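Local coordinates for UPF0141 protein yjdB (Campylobacter jejuni subsp. jejuni HB93-13, PDB 4TN0) that probably transfers phosphoethanolamine, as the zinc-binding periplasmic domain of EptC, an enzyme required for polymyxin resistance and motility in this bacterium, at residues Leu274-Asn280 against Leu307-Pro311; Ile5-Arg11 against Val93-Val99; Tyr38-Thr43 against Ile190-Asp194; Thr16-Val21 against Ser216-Phe222. All coordinates share one frame; numbering follows the deposited sequence.

Contact 1 of 4, residues Leu274-Asn280 against Leu307-Pro311; sequences LKLSQDN and LKANP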
loop_
_atom_site.group_PDB
_atom_site.type_symbol
_atom_site.label_atom_id
_atom_site.label_comp_id
_atom_site.label_asym_id
_atom_site.label_seq_id
_atom_site.Cartn_x
_atom_site.Cartn_y
_atom_site.Cartn_z
ATOM N N LEU A 274 -15.082 -8.196 -2.525
ATOM C CA LEU A 274 -15.913 -7.055 -2.932
ATOM C C LEU A 274 -15.166 -6.073 -3.820
ATOM O O LEU A 274 -13.977 -5.830 -3.603
ATOM C CB LEU A 274 -16.429 -6.307 -1.696
ATOM C CG LEU A 274 -17.415 -6.983 -0.740
ATOM C CD1 LEU A 274 -17.309 -6.318 0.612
ATOM C CD2 LEU A 274 -18.830 -6.886 -1.266
ATOM N N LYS A 275 -15.865 -5.481 -4.788
ATOM C CA LYS A 275 -15.279 -4.435 -5.626
ATOM C C LYS A 275 -14.927 -3.199 -4.777
ATOM O O LYS A 275 -15.769 -2.327 -4.513
ATOM C CB LYS A 275 -16.224 -4.073 -6.776
ATOM C CG LYS A 275 -15.747 -2.954 -7.704
ATOM C CD LYS A 275 -16.692 -2.789 -8.898
ATOM C CE LYS A 275 -16.131 -1.872 -9.988
ATOM N NZ LYS A 275 -16.602 -0.453 -9.868
ATOM N N LEU A 276 -13.668 -3.141 -4.355
ATOM C CA LEU A 276 -13.164 -2.038 -3.551
ATOM C C LEU A 276 -12.044 -1.338 -4.312
ATOM O O LEU A 276 -11.776 -1.684 -5.460
ATOM C CB LEU A 276 -12.688 -2.552 -2.197
ATOM C CG LEU A 276 -13.786 -3.282 -1.437
ATOM C CD1 LEU A 276 -13.204 -4.319 -0.496
ATOM C CD2 LEU A 276 -14.591 -2.252 -0.662
ATOM N N SER A 277 -11.406 -0.353 -3.679
ATOM C CA SER A 277 -10.435 0.487 -4.365
ATOM C C SER A 277 -9.704 1.434 -3.424
ATOM O O SER A 277 -9.939 1.436 -2.241
ATOM C CB SER A 277 -11.129 1.304 -5.450
ATOM O OG SER A 277 -11.933 2.307 -4.861
ATOM N N GLN A 278 -8.808 2.241 -3.971
ATOM C CA GLN A 278 -8.106 3.234 -3.176
ATOM C C GLN A 278 -9.074 4.264 -2.591
ATOM O O GLN A 278 -8.762 4.927 -1.591
ATOM C CB GLN A 278 -7.022 3.916 -4.016
ATOM C CG GLN A 278 -5.705 3.130 -3.996
ATOM C CD GLN A 278 -4.777 3.437 -5.163
ATOM O OE1 GLN A 278 -5.006 4.364 -5.939
ATOM N NE2 GLN A 278 -3.729 2.626 -5.308
ATOM N N ASP A 279 -10.249 4.390 -3.200
ATOM C CA ASP A 279 -11.309 5.247 -2.654
ATOM C C ASP A 279 -11.566 4.937 -1.158
ATOM O O ASP A 279 -11.798 5.833 -0.357
ATOM C CB ASP A 279 -12.602 5.072 -3.459
ATOM C CG ASP A 279 -12.556 5.767 -4.819
ATOM O OD1 ASP A 279 -11.590 6.515 -5.083
ATOM O OD2 ASP A 279 -13.512 5.579 -5.614
ATOM N N ASN A 280 -11.485 3.657 -0.814
ATOM C CA ASN A 280 -11.723 3.157 0.523
ATOM C C ASN A 280 -10.664 3.516 1.558
ATOM O O ASN A 280 -10.881 3.268 2.739
ATOM C CB ASN A 280 -11.841 1.630 0.491
ATOM C CG ASN A 280 -13.061 1.154 -0.253
ATOM O OD1 ASN A 280 -12.994 0.829 -1.437
ATOM N ND2 ASN A 280 -14.192 1.107 0.439
ATOM N N LEU A 307 -19.708 -1.704 5.659
ATOM C CA LEU A 307 -19.007 -1.553 4.374
ATOM C C LEU A 307 -19.775 -2.225 3.245
ATOM O O LEU A 307 -20.192 -3.377 3.362
ATOM C CB LEU A 307 -17.568 -2.115 4.479
ATOM C CG LEU A 307 -16.488 -2.223 3.371
ATOM C CD1 LEU A 307 -16.827 -3.133 2.189
ATOM C CD2 LEU A 307 -16.015 -0.865 2.879
ATOM N N LYS A 308 -19.966 -1.488 2.157
ATOM C CA LYS A 308 -20.459 -2.057 0.917
ATOM C C LYS A 308 -19.416 -1.835 -0.172
ATOM O O LYS A 308 -18.415 -1.143 0.041
ATOM C CB LYS A 308 -21.797 -1.431 0.520
ATOM C CG LYS A 308 -22.704 -1.074 1.704
ATOM C CD LYS A 308 -23.835 -0.127 1.277
ATOM C CE LYS A 308 -24.868 0.099 2.379
ATOM N NZ LYS A 308 -26.168 0.594 1.815
ATOM N N ALA A 309 -19.642 -2.453 -1.327
ATOM C CA ALA A 309 -18.773 -2.293 -2.483
ATOM C C ALA A 309 -18.917 -0.913 -3.114
ATOM O O ALA A 309 -19.854 -0.176 -2.810
ATOM C CB ALA A 309 -19.061 -3.372 -3.509
ATOM N N ASN A 310 -17.981 -0.570 -3.996
ATOM C CA ASN A 310 -18.067 0.669 -4.754
ATOM C C ASN A 310 -19.167 0.601 -5.802
ATOM O O ASN A 310 -19.381 -0.443 -6.416
ATOM C CB ASN A 310 -16.739 0.987 -5.450
ATOM C CG ASN A 310 -15.550 1.052 -4.491
ATOM O OD1 ASN A 310 -15.683 0.870 -3.281
ATOM N ND2 ASN A 310 -14.374 1.312 -5.048
ATOM N N PRO A 311 -19.860 1.728 -6.018
ATOM C CA PRO A 311 -20.838 1.856 -7.106
ATOM C C PRO A 311 -20.226 1.588 -8.482
ATOM O O PRO A 311 -20.681 2.173 -9.466
ATOM C CB PRO A 311 -21.301 3.311 -6.990
ATOM C CG PRO A 311 -21.130 3.631 -5.535
ATOM C CD PRO A 311 -19.896 2.878 -5.096
#

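Contact 2 of 4, residues Ile5-Arg11 against Val93-Val99; sequences IANDAYR and VLYKTGV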
loop_
_atom_site.group_PDB
_atom_site.type_symbol
_atom_site.label_atom_id
_atom_site.label_comp_id
_atom_site.label_asym_id
_atom_site.label_seq_id
_atom_site.Cartn_x
_atom_site.Cartn_y
_atom_site.Cartn_z
ATOM N N ILE A 5 -9.718 20.194 6.049
ATOM C CA ILE A 5 -10.895 19.351 5.897
ATOM C C ILE A 5 -11.223 18.672 7.201
ATOM O O ILE A 5 -10.391 18.643 8.109
ATOM C CB ILE A 5 -10.722 18.270 4.805
ATOM C CG1 ILE A 5 -9.652 17.255 5.218
ATOM C CG2 ILE A 5 -10.410 18.893 3.449
ATOM C CD1 ILE A 5 -9.763 15.950 4.439
ATOM N N ALA A 6 -12.418 18.088 7.266
ATOM C CA ALA A 6 -12.888 17.422 8.473
ATOM C C ALA A 6 -12.640 18.304 9.701
ATOM O O ALA A 6 -12.000 17.887 10.669
ATOM C CB ALA A 6 -12.194 16.073 8.631
ATOM N N ASN A 7 -13.168 19.521 9.659
ATOM C CA ASN A 7 -12.899 20.502 10.701
ATOM C C ASN A 7 -13.564 20.129 12.042
ATOM O O ASN A 7 -13.208 20.660 13.085
ATOM C CB ASN A 7 -13.354 21.897 10.248
ATOM C CG ASN A 7 -12.618 22.387 9.007
ATOM O OD1 ASN A 7 -11.388 22.341 8.939
ATOM N ND2 ASN A 7 -13.366 22.906 8.042
ATOM N N ASP A 8 -14.541 19.229 11.985
ATOM C CA ASP A 8 -15.263 18.745 13.154
ATOM C C ASP A 8 -14.700 17.452 13.752
ATOM O O ASP A 8 -15.426 16.736 14.442
ATOM C CB ASP A 8 -16.722 18.482 12.780
ATOM C CG ASP A 8 -16.845 17.412 11.709
ATOM O OD1 ASP A 8 -15.872 17.254 10.945
ATOM O OD2 ASP A 8 -17.884 16.720 11.623
ATOM N N ALA A 9 -13.437 17.128 13.514
ATOM C CA ALA A 9 -12.975 15.784 13.876
ATOM C C ALA A 9 -12.343 15.702 15.274
ATOM O O ALA A 9 -11.734 16.662 15.752
ATOM C CB ALA A 9 -11.987 15.268 12.821
ATOM N N TYR A 10 -12.487 14.549 15.923
ATOM C CA TYR A 10 -11.936 14.368 17.268
ATOM C C TYR A 10 -11.902 12.894 17.687
ATOM O O TYR A 10 -12.587 12.042 17.098
ATOM C CB TYR A 10 -12.741 15.176 18.306
ATOM C CG TYR A 10 -14.196 14.739 18.428
ATOM C CD1 TYR A 10 -14.563 13.704 19.290
ATOM C CD2 TYR A 10 -15.203 15.379 17.710
ATOM C CE1 TYR A 10 -15.886 13.291 19.406
ATOM C CE2 TYR A 10 -16.539 14.979 17.823
ATOM C CZ TYR A 10 -16.874 13.931 18.678
ATOM O OH TYR A 10 -18.190 13.513 18.800
ATOM N N ARG A 11 -11.062 12.600 18.677
ATOM C CA ARG A 11 -11.075 11.310 19.374
ATOM C C ARG A 11 -11.207 11.479 20.900
ATOM O O ARG A 11 -11.862 10.676 21.574
ATOM C CB ARG A 11 -9.822 10.511 18.998
ATOM C CG ARG A 11 -9.806 10.106 17.521
ATOM C CD ARG A 11 -8.474 9.503 17.031
ATOM N NE ARG A 11 -7.778 8.662 17.991
ATOM C CZ ARG A 11 -6.775 9.104 18.740
ATOM N NH1 ARG A 11 -6.391 10.370 18.627
ATOM N NH2 ARG A 11 -6.170 8.300 19.599
ATOM N N VAL A 93 -5.583 14.621 9.169
ATOM C CA VAL A 93 -6.694 14.414 10.080
ATOM C C VAL A 93 -6.277 13.572 11.274
ATOM O O VAL A 93 -6.597 13.919 12.406
ATOM C CB VAL A 93 -7.894 13.765 9.380
ATOM C CG1 VAL A 93 -9.019 13.514 10.382
ATOM C CG2 VAL A 93 -8.366 14.668 8.264
ATOM N N LEU A 94 -5.520 12.503 11.044
ATOM C CA LEU A 94 -5.067 11.682 12.169
ATOM C C LEU A 94 -4.098 12.452 13.056
ATOM O O LEU A 94 -4.137 12.316 14.276
ATOM C CB LEU A 94 -4.405 10.406 11.687
ATOM C CG LEU A 94 -5.226 9.448 10.840
ATOM C CD1 LEU A 94 -4.306 8.349 10.322
ATOM C CD2 LEU A 94 -6.347 8.864 11.648
ATOM N N TYR A 95 -3.248 13.278 12.450
ATOM C CA TYR A 95 -2.264 14.047 13.212
ATOM C C TYR A 95 -2.905 15.110 14.087
ATOM O O TYR A 95 -2.547 15.266 15.252
ATOM C CB TYR A 95 -1.265 14.727 12.278
ATOM C CG TYR A 95 -0.269 15.657 12.962
ATOM C CD1 TYR A 95 0.986 15.205 13.357
ATOM C CD2 TYR A 95 -0.587 16.998 13.197
ATOM C CE1 TYR A 95 1.898 16.059 13.970
ATOM C CE2 TYR A 95 0.309 17.853 13.806
ATOM C CZ TYR A 95 1.551 17.380 14.192
ATOM O OH TYR A 95 2.445 18.235 14.800
ATOM N N LYS A 96 -3.849 15.847 13.517
ATOM C CA LYS A 96 -4.476 16.943 14.234
ATOM C C LYS A 96 -5.427 16.412 15.300
ATOM O O LYS A 96 -5.861 17.147 16.179
ATOM C CB LYS A 96 -5.187 17.882 13.251
ATOM C CG LYS A 96 -6.507 17.383 12.721
ATOM C CD LYS A 96 -7.073 18.364 11.710
ATOM C CE LYS A 96 -8.497 17.995 11.329
ATOM N NZ LYS A 96 -8.942 18.858 10.215
ATOM N N THR A 97 -5.696 15.115 15.231
ATOM C CA THR A 97 -6.638 14.441 16.107
ATOM C C THR A 97 -5.830 13.636 17.164
ATOM O O THR A 97 -6.353 12.835 17.946
ATOM C CB THR A 97 -7.601 13.603 15.228
ATOM O OG1 THR A 97 -8.632 14.462 14.725
ATOM C CG2 THR A 97 -8.258 12.546 15.946
ATOM N N GLY A 98 -4.525 13.896 17.194
ATOM C CA GLY A 98 -3.672 13.399 18.259
ATOM C C GLY A 98 -3.041 12.038 18.051
ATOM O O GLY A 98 -2.339 11.554 18.927
ATOM N N VAL A 99 -3.307 11.399 16.916
ATOM C CA VAL A 99 -2.669 10.118 16.594
ATOM C C VAL A 99 -1.172 10.291 16.320
ATOM O O VAL A 99 -0.760 11.265 15.694
ATOM C CB VAL A 99 -3.341 9.463 15.388
ATOM C CG1 VAL A 99 -2.816 8.054 15.176
ATOM C CG2 VAL A 99 -4.846 9.456 15.588
#

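Contact 3 of 4, residues Tyr38-Thr43 against Ile190-Asp194; sequences YTKNDT and INTYD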
loop_
_atom_site.group_PDB
_atom_site.type_symbol
_atom_site.label_atom_id
_atom_site.label_comp_id
_atom_site.label_asym_id
_atom_site.label_seq_id
_atom_site.Cartn_x
_atom_site.Cartn_y
_atom_site.Cartn_z
ATOM N N TYR A 38 -2.468 -16.507 -8.972
ATOM C CA TYR A 38 -1.373 -16.538 -9.943
ATOM C C TYR A 38 -0.581 -17.831 -9.745
ATOM O O TYR A 38 -0.199 -18.165 -8.630
ATOM C CB TYR A 38 -0.483 -15.299 -9.780
ATOM C CG TYR A 38 0.700 -15.167 -10.719
ATOM C CD1 TYR A 38 0.531 -15.049 -12.098
ATOM C CD2 TYR A 38 1.991 -15.099 -10.210
ATOM C CE1 TYR A 38 1.634 -14.902 -12.948
ATOM C CE2 TYR A 38 3.082 -14.949 -11.039
ATOM C CZ TYR A 38 2.910 -14.851 -12.402
ATOM O OH TYR A 38 4.038 -14.704 -13.189
ATOM N N THR A 39 -0.321 -18.560 -10.818
ATOM C CA THR A 39 0.269 -19.883 -10.660
ATOM C C THR A 39 1.709 -20.077 -11.199
ATOM O O THR A 39 2.411 -20.985 -10.756
ATOM C CB THR A 39 -0.648 -20.905 -11.322
ATOM O OG1 THR A 39 -0.974 -20.425 -12.626
ATOM C CG2 THR A 39 -1.940 -21.009 -10.560
ATOM N N LYS A 40 2.166 -19.197 -12.088
ATOM C CA LYS A 40 3.480 -19.334 -12.716
ATOM C C LYS A 40 4.571 -19.314 -11.656
ATOM O O LYS A 40 5.382 -20.226 -11.592
ATOM C CB LYS A 40 3.710 -18.220 -13.739
ATOM C CG LYS A 40 5.119 -18.147 -14.355
ATOM C CD LYS A 40 5.193 -18.812 -15.726
ATOM C CE LYS A 40 6.627 -18.793 -16.285
ATOM N NZ LYS A 40 7.226 -17.416 -16.385
ATOM N N ASN A 41 4.598 -18.271 -10.835
ATOM C CA ASN A 41 5.539 -18.203 -9.710
ATOM C C ASN A 41 4.809 -17.885 -8.406
ATOM O O ASN A 41 3.896 -17.069 -8.397
ATOM C CB ASN A 41 6.641 -17.163 -9.971
ATOM C CG ASN A 41 7.447 -17.472 -11.226
ATOM O OD1 ASN A 41 7.739 -18.631 -11.511
ATOM N ND2 ASN A 41 7.823 -16.436 -11.972
ATOM N N ASP A 42 5.175 -18.564 -7.320
ATOM C CA ASP A 42 4.529 -18.342 -6.022
ATOM C C ASP A 42 5.052 -17.075 -5.350
ATOM O O ASP A 42 5.865 -17.139 -4.417
ATOM C CB ASP A 42 4.729 -19.536 -5.084
ATOM C CG ASP A 42 3.959 -19.386 -3.779
ATOM O OD1 ASP A 42 3.020 -18.562 -3.734
ATOM O OD2 ASP A 42 4.308 -20.063 -2.787
ATOM N N THR A 43 4.564 -15.927 -5.813
ATOM C CA THR A 43 5.046 -14.620 -5.354
ATOM C C THR A 43 4.720 -14.317 -3.888
ATOM O O THR A 43 5.354 -13.466 -3.258
ATOM C CB THR A 43 4.463 -13.495 -6.204
ATOM O OG1 THR A 43 3.039 -13.629 -6.240
ATOM C CG2 THR A 43 5.020 -13.555 -7.618
ATOM N N ILE A 190 9.015 -11.362 -16.846
ATOM C CA ILE A 190 8.017 -11.696 -15.827
ATOM C C ILE A 190 8.689 -12.209 -14.560
ATOM O O ILE A 190 8.272 -11.865 -13.433
ATOM C CB ILE A 190 6.984 -12.739 -16.325
ATOM C CG1 ILE A 190 6.376 -12.307 -17.668
ATOM C CG2 ILE A 190 5.934 -13.042 -15.264
ATOM C CD1 ILE A 190 5.519 -11.117 -17.586
ATOM N N ASN A 191 9.699 -13.067 -14.734
ATOM C CA ASN A 191 10.418 -13.609 -13.593
ATOM C C ASN A 191 10.993 -12.480 -12.751
ATOM O O ASN A 191 10.836 -12.454 -11.535
ATOM C CB ASN A 191 11.556 -14.541 -14.030
ATOM C CG ASN A 191 11.077 -15.887 -14.559
ATOM O OD1 ASN A 191 9.963 -16.328 -14.281
ATOM N ND2 ASN A 191 11.953 -16.562 -15.301
ATOM N N THR A 192 11.629 -11.526 -13.419
ATOM C CA THR A 192 12.249 -10.397 -12.737
ATOM C C THR A 192 11.217 -9.599 -11.964
ATOM O O THR A 192 11.454 -9.181 -10.831
ATOM C CB THR A 192 12.959 -9.479 -13.736
ATOM O OG1 THR A 192 13.647 -10.283 -14.706
ATOM C CG2 THR A 192 13.934 -8.557 -13.035
ATOM N N TYR A 193 10.063 -9.399 -12.596
ATOM C CA TYR A 193 8.972 -8.641 -12.007
ATOM C C TYR A 193 8.439 -9.368 -10.777
ATOM O O TYR A 193 8.156 -8.731 -9.752
ATOM C CB TYR A 193 7.854 -8.385 -13.049
ATOM C CG TYR A 193 6.683 -7.584 -12.501
ATOM C CD1 TYR A 193 6.788 -6.207 -12.309
ATOM C CD2 TYR A 193 5.471 -8.204 -12.184
ATOM C CE1 TYR A 193 5.729 -5.464 -11.787
ATOM C CE2 TYR A 193 4.398 -7.468 -11.679
ATOM C CZ TYR A 193 4.536 -6.100 -11.488
ATOM O OH TYR A 193 3.489 -5.369 -10.991
ATOM N N ASP A 194 8.309 -10.689 -10.890
ATOM C CA ASP A 194 7.815 -11.533 -9.809
ATOM C C ASP A 194 8.768 -11.605 -8.608
ATOM O O ASP A 194 8.330 -11.666 -7.438
ATOM C CB ASP A 194 7.538 -12.934 -10.331
ATOM C CG ASP A 194 6.276 -12.994 -11.154
ATOM O OD1 ASP A 194 5.533 -11.991 -11.152
ATOM O OD2 ASP A 194 5.995 -14.042 -11.763
#

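Contact 4 of 4, residues Thr16-Val21 against Ser216-Phe222; sequences TKKLLV and SYESSLF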
loop_
_atom_site.group_PDB
_atom_site.type_symbol
_atom_site.label_atom_id
_atom_site.label_comp_id
_atom_site.label_asym_id
_atom_site.label_seq_id
_atom_site.Cartn_x
_atom_site.Cartn_y
_atom_site.Cartn_z
ATOM N N THR A 16 -7.848 2.309 23.892
ATOM C CA THR A 16 -7.165 1.034 23.589
ATOM C C THR A 16 -5.758 1.307 23.013
ATOM O O THR A 16 -5.509 2.359 22.421
ATOM C CB THR A 16 -7.963 0.155 22.566
ATOM O OG1 THR A 16 -9.340 0.086 22.944
ATOM C CG2 THR A 16 -7.419 -1.273 22.517
ATOM N N LYS A 17 -4.825 0.379 23.181
ATOM C CA LYS A 17 -3.482 0.624 22.668
ATOM C C LYS A 17 -3.408 0.086 21.222
ATOM O O LYS A 17 -3.652 -1.098 20.977
ATOM C CB LYS A 17 -2.439 -0.020 23.596
ATOM C CG LYS A 17 -2.561 0.492 25.040
ATOM C CD LYS A 17 -1.257 1.002 25.659
ATOM C CE LYS A 17 -1.476 1.458 27.125
ATOM N NZ LYS A 17 -1.847 0.387 28.118
ATOM N N LYS A 18 -3.104 0.970 20.266
ATOM C CA LYS A 18 -3.239 0.645 18.834
ATOM C C LYS A 18 -1.994 0.953 17.974
ATOM O O LYS A 18 -1.291 1.954 18.187
ATOM C CB LYS A 18 -4.449 1.384 18.237
ATOM C CG LYS A 18 -5.816 0.846 18.619
ATOM C CD LYS A 18 -6.908 1.731 18.037
ATOM C CE LYS A 18 -8.266 1.059 18.094
ATOM N NZ LYS A 18 -8.493 0.138 16.933
ATOM N N LEU A 19 -1.731 0.083 17.001
ATOM C CA LEU A 19 -0.650 0.298 16.029
ATOM C C LEU A 19 -1.027 -0.140 14.620
ATOM O O LEU A 19 -1.163 -1.337 14.363
ATOM C CB LEU A 19 0.616 -0.446 16.462
ATOM C CG LEU A 19 1.773 -0.450 15.457
ATOM C CD1 LEU A 19 2.166 0.964 15.060
ATOM C CD2 LEU A 19 2.977 -1.219 16.001
ATOM N N LEU A 20 -1.134 0.816 13.698
ATOM C CA LEU A 20 -1.381 0.473 12.296
ATOM C C LEU A 20 -0.123 0.758 11.461
ATOM O O LEU A 20 0.437 1.856 11.504
ATOM C CB LEU A 20 -2.598 1.229 11.731
ATOM C CG LEU A 20 -2.937 0.940 10.261
ATOM C CD1 LEU A 20 -3.217 -0.538 10.087
ATOM C CD2 LEU A 20 -4.117 1.763 9.740
ATOM N N VAL A 21 0.334 -0.263 10.744
ATOM C CA VAL A 21 1.418 -0.098 9.777
ATOM C C VAL A 21 0.798 -0.117 8.384
ATOM O O VAL A 21 0.226 -1.127 7.957
ATOM C CB VAL A 21 2.516 -1.202 9.900
ATOM C CG1 VAL A 21 3.492 -1.117 8.740
ATOM C CG2 VAL A 21 3.278 -1.106 11.236
ATOM N N SER A 216 1.725 -5.724 23.383
ATOM C CA SER A 216 1.237 -4.752 24.343
ATOM C C SER A 216 0.171 -3.915 23.611
ATOM O O SER A 216 -0.595 -3.167 24.218
ATOM C CB SER A 216 2.385 -3.890 24.871
ATOM O OG SER A 216 1.932 -2.865 25.743
ATOM N N TYR A 217 0.158 -4.059 22.284
ATOM C CA TYR A 217 -0.692 -3.314 21.353
ATOM C C TYR A 217 -1.605 -4.184 20.480
ATOM O O TYR A 217 -1.356 -5.374 20.262
ATOM C CB TYR A 217 0.165 -2.466 20.421
ATOM C CG TYR A 217 0.834 -1.280 21.051
ATOM C CD1 TYR A 217 0.247 -0.023 20.986
ATOM C CD2 TYR A 217 2.059 -1.403 21.687
ATOM C CE1 TYR A 217 0.858 1.079 21.541
ATOM C CE2 TYR A 217 2.682 -0.303 22.251
ATOM C CZ TYR A 217 2.074 0.937 22.173
ATOM O OH TYR A 217 2.685 2.041 22.726
ATOM N N GLU A 218 -2.660 -3.563 19.967
ATOM C CA GLU A 218 -3.445 -4.158 18.902
ATOM C C GLU A 218 -2.824 -3.681 17.581
ATOM O O GLU A 218 -2.815 -2.476 17.276
ATOM C CB GLU A 218 -4.917 -3.744 19.000
ATOM C CG GLU A 218 -5.606 -3.565 17.649
ATOM C CD GLU A 218 -7.010 -3.001 17.767
ATOM O OE1 GLU A 218 -7.499 -2.390 16.782
ATOM O OE2 GLU A 218 -7.629 -3.178 18.843
ATOM N N SER A 219 -2.289 -4.624 16.809
ATOM C CA SER A 219 -1.479 -4.266 15.649
ATOM C C SER A 219 -2.124 -4.715 14.349
ATOM O O SER A 219 -2.674 -5.819 14.245
ATOM C CB SER A 219 -0.080 -4.873 15.765
ATOM O OG SER A 219 0.616 -4.339 16.882
ATOM N N SER A 220 -2.050 -3.844 13.353
ATOM C CA SER A 220 -2.514 -4.190 12.022
ATOM C C SER A 220 -1.517 -3.774 10.944
ATOM O O SER A 220 -0.827 -2.749 11.072
ATOM C CB SER A 220 -3.869 -3.550 11.756
ATOM O OG SER A 220 -4.817 -4.006 12.700
ATOM N N LEU A 221 -1.431 -4.596 9.900
ATOM C CA LEU A 221 -0.726 -4.242 8.676
ATOM C C LEU A 221 -1.708 -4.096 7.514
ATOM O O LEU A 221 -2.518 -5.000 7.243
ATOM C CB LEU A 221 0.340 -5.282 8.338
ATOM C CG LEU A 221 0.919 -5.200 6.918
ATOM C CD1 LEU A 221 1.674 -3.902 6.714
ATOM C CD2 LEU A 221 1.834 -6.391 6.650
ATOM N N PHE A 222 -1.653 -2.948 6.840
ATOM C CA PHE A 222 -2.382 -2.790 5.591
ATOM C C PHE A 222 -1.417 -2.382 4.492
ATOM O O PHE A 222 -0.686 -1.382 4.625
ATOM C CB PHE A 222 -3.524 -1.770 5.702
ATOM C CG PHE A 222 -4.435 -1.775 4.504
ATOM C CD1 PHE A 222 -5.053 -2.944 4.103
ATOM C CD2 PHE A 222 -4.647 -0.626 3.768
ATOM C CE1 PHE A 222 -5.866 -2.969 2.986
ATOM C CE2 PHE A 222 -5.458 -0.638 2.675
ATOM C CZ PHE A 222 -6.076 -1.815 2.275
#

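Contact 1 of 4, residues Leu274-Asn280 against Leu307-Pro311
The backbone N of Asn310 donates to Lys275 O at 2.9 Å, and with an N-H...O angle of 177° and a C=O...N angle of 172° the bond is nearly straight at both atoms. It fastens the C-terminal tail to Lys275, next to Leu276 of strand 276-277, the short outermost strand of the mixed sheet in this alkaline phosphatase-like fold; on its other side Leu276 pairs by backbone bonds with Asn57 and Ser59 of strand 53-59. Ala309 CB rests 3.6 Å from the same Lys275 O.

The apolar half of the contact centres on Leu307. Its CG stands opposite the backbone N (chi1 177°), and CD1 touches both Leu274 CD1, at 3.6 Å, and Leu276 CD2, at 3.7 Å. Its second methyl, CD2, sits 3.6 Å from Asn280 ND2, an amide nitrogen that donates to Tyr300 O.

Where the strand gives out, Ser277 begins an ST turn: its OG accepts from Asp279 N at 3.2 Å. Gln278, at the bend, hydrogen-bonds through NE2 to the backbone O of the zinc ligand Asp226, which places the turn next to the metal site. The turn is drawn together from its far end as well, where Asn280 OD1 accepts from Ser277 N at 3.0 Å.

Contact 2 of 4, residues Ile5-Arg11 against Val93-Val99
Lys96 NZ donates to Ile5 O at 2.6 Å, with a C=O...N angle of 170°, and more weakly to Ala6 O at 3.2 Å. Its CG lies between the backbone N and carbonyl carbon (chi1 77°), and the chain runs fully extended from there to the carbonyl pair; Glu88 adds a salt bridge to the same nitrogen. Arg11 NH1 meets Thr97 O at 2.6 Å; the bond is weak, short as it is, because the N-H...O angle is only 118°. Val99 CG2 lies over one face of the Arg11 guanidinium, 3.4 Å above the plane and offset toward the rim.

These bonds hold the loop ahead of strand 18-24 against the C-terminal end of helix 90-96. Thr97 lies just past that helix, which closes in a Schellman motif (Val99 N to Leu94 O, Gly98 N to Tyr95 O) with Gly98, at positive phi, as the C-prime residue.

Among apolar contacts, Val93 faces the type I turn Ala6-Ala9: its CG2 touches Ala6 CB at 4.1 Å and its CG1 Ala9 CB at 4.2 Å.

Contact 3 of 4, residues Tyr38-Thr43 against Ile190-Asp194
The loop 38-43, bent by an inverse gamma turn centred on Asp42, comes closest to helix 186-211 where the CA atoms of Thr43 and Asp194 are 6.1 Å apart. From the helix, Asp194 OD2 accepts two hydrogen bonds on different lone pairs. Tyr38 OH donates at 2.5 Å to the syn side, and Asn41 ND2 at 3.0 Å to the anti side. The phenol meets the oxygen at its ring edge, with ring and carboxylate planes 76° apart; CG anti to the backbone N (chi1 -180°) carries the ring toward the helix, where OH also lies 3.3 Å from Ile190 CG2. Asp194 OD1 accepts from Asn32 ND2, so both carboxylate oxygens are used.

This helix packs along one face of the central sheet of the alkaline phosphatase-like fold, and the contact ties its N-terminal half to the long connection between strands 18-24 and 53-59. Asn41 ND2 also donates to Asn191 OD1 at 3.2 Å, close to its own amide plane, whereas Asp194 OD2 is tilted further from that plane. Asn191 ND2 in turn donates to Pro174 O. At the other end of the Asp194 side chain, Thr43 CG2 packs on Asp194 CB at 3.8 Å, while Thr43 OG1 is engaged by Asn32 O and Ser34 N.

Contact 4 of 4, residues Thr16-Val21 against Ser216-Phe222
Strands 18-24 and 218-224 are parallel neighbours in the middle of the sheet; their segments 18-21 and 218-222 run 4.7 Å apart with an angle of 11° between directions. Lys17 O accepts from Glu218 N, Leu19 bonds to Glu218 O and Ser220 N, and Val21 to Ser220 O and Phe222 N. All five bonds are 2.8 Å long, the straightest being Val21 N to Ser220 O at 179°.

On one face Lys18 and Glu218 run alongside one another in the same direction. Lys18 NZ forms a salt bridge to Glu218 OE1 at 2.7 Å, coming from above the carboxylate plane, and makes a cation-pi contact with Tyr288. Further along, Leu20 CD1 touches Ser220 CB at 3.5 Å, and helix 281-288 lies on this face, its Leu285 and Tyr288 against Leu20. The Leu19 and Val21 face packs on helix 186-211, with Val21 CG1 against Leu221 CD1 at 3.9 Å. Just ahead of strand 218-224, the edge of the Tyr217 ring, at CD1, comes to 3.6 Å from Lys18 N.

Helices on both faces of such parallel strands characterise the alpha/beta core of the alkaline phosphatase-like fold.

Overall arrangement
Along the chain, contact 2 opens first and its segments alternate with those of contact 4; contact 3 lies within the span that contact 4 closes, and contact 1 comes last. Contacts 1 and 4 belong to one mixed sheet, at its outermost strand 276-277 and at the central pair 18-24 and 218-224; their centres are about 23 Å apart. Helix 281-288 packs on contact 4 and also touches contact 2, whose centre is about 19 Å from that of contact 4. Helix 186-211 reaches from the sheet to contact 3. Contacts 2 and 3, with centres about 41 Å apart, lie on opposite sides of the chain's centre. Contacts 1 and 2 hold the domain's two terminal segments, and contact 3 a peripheral loop, to the sheet-and-helix core.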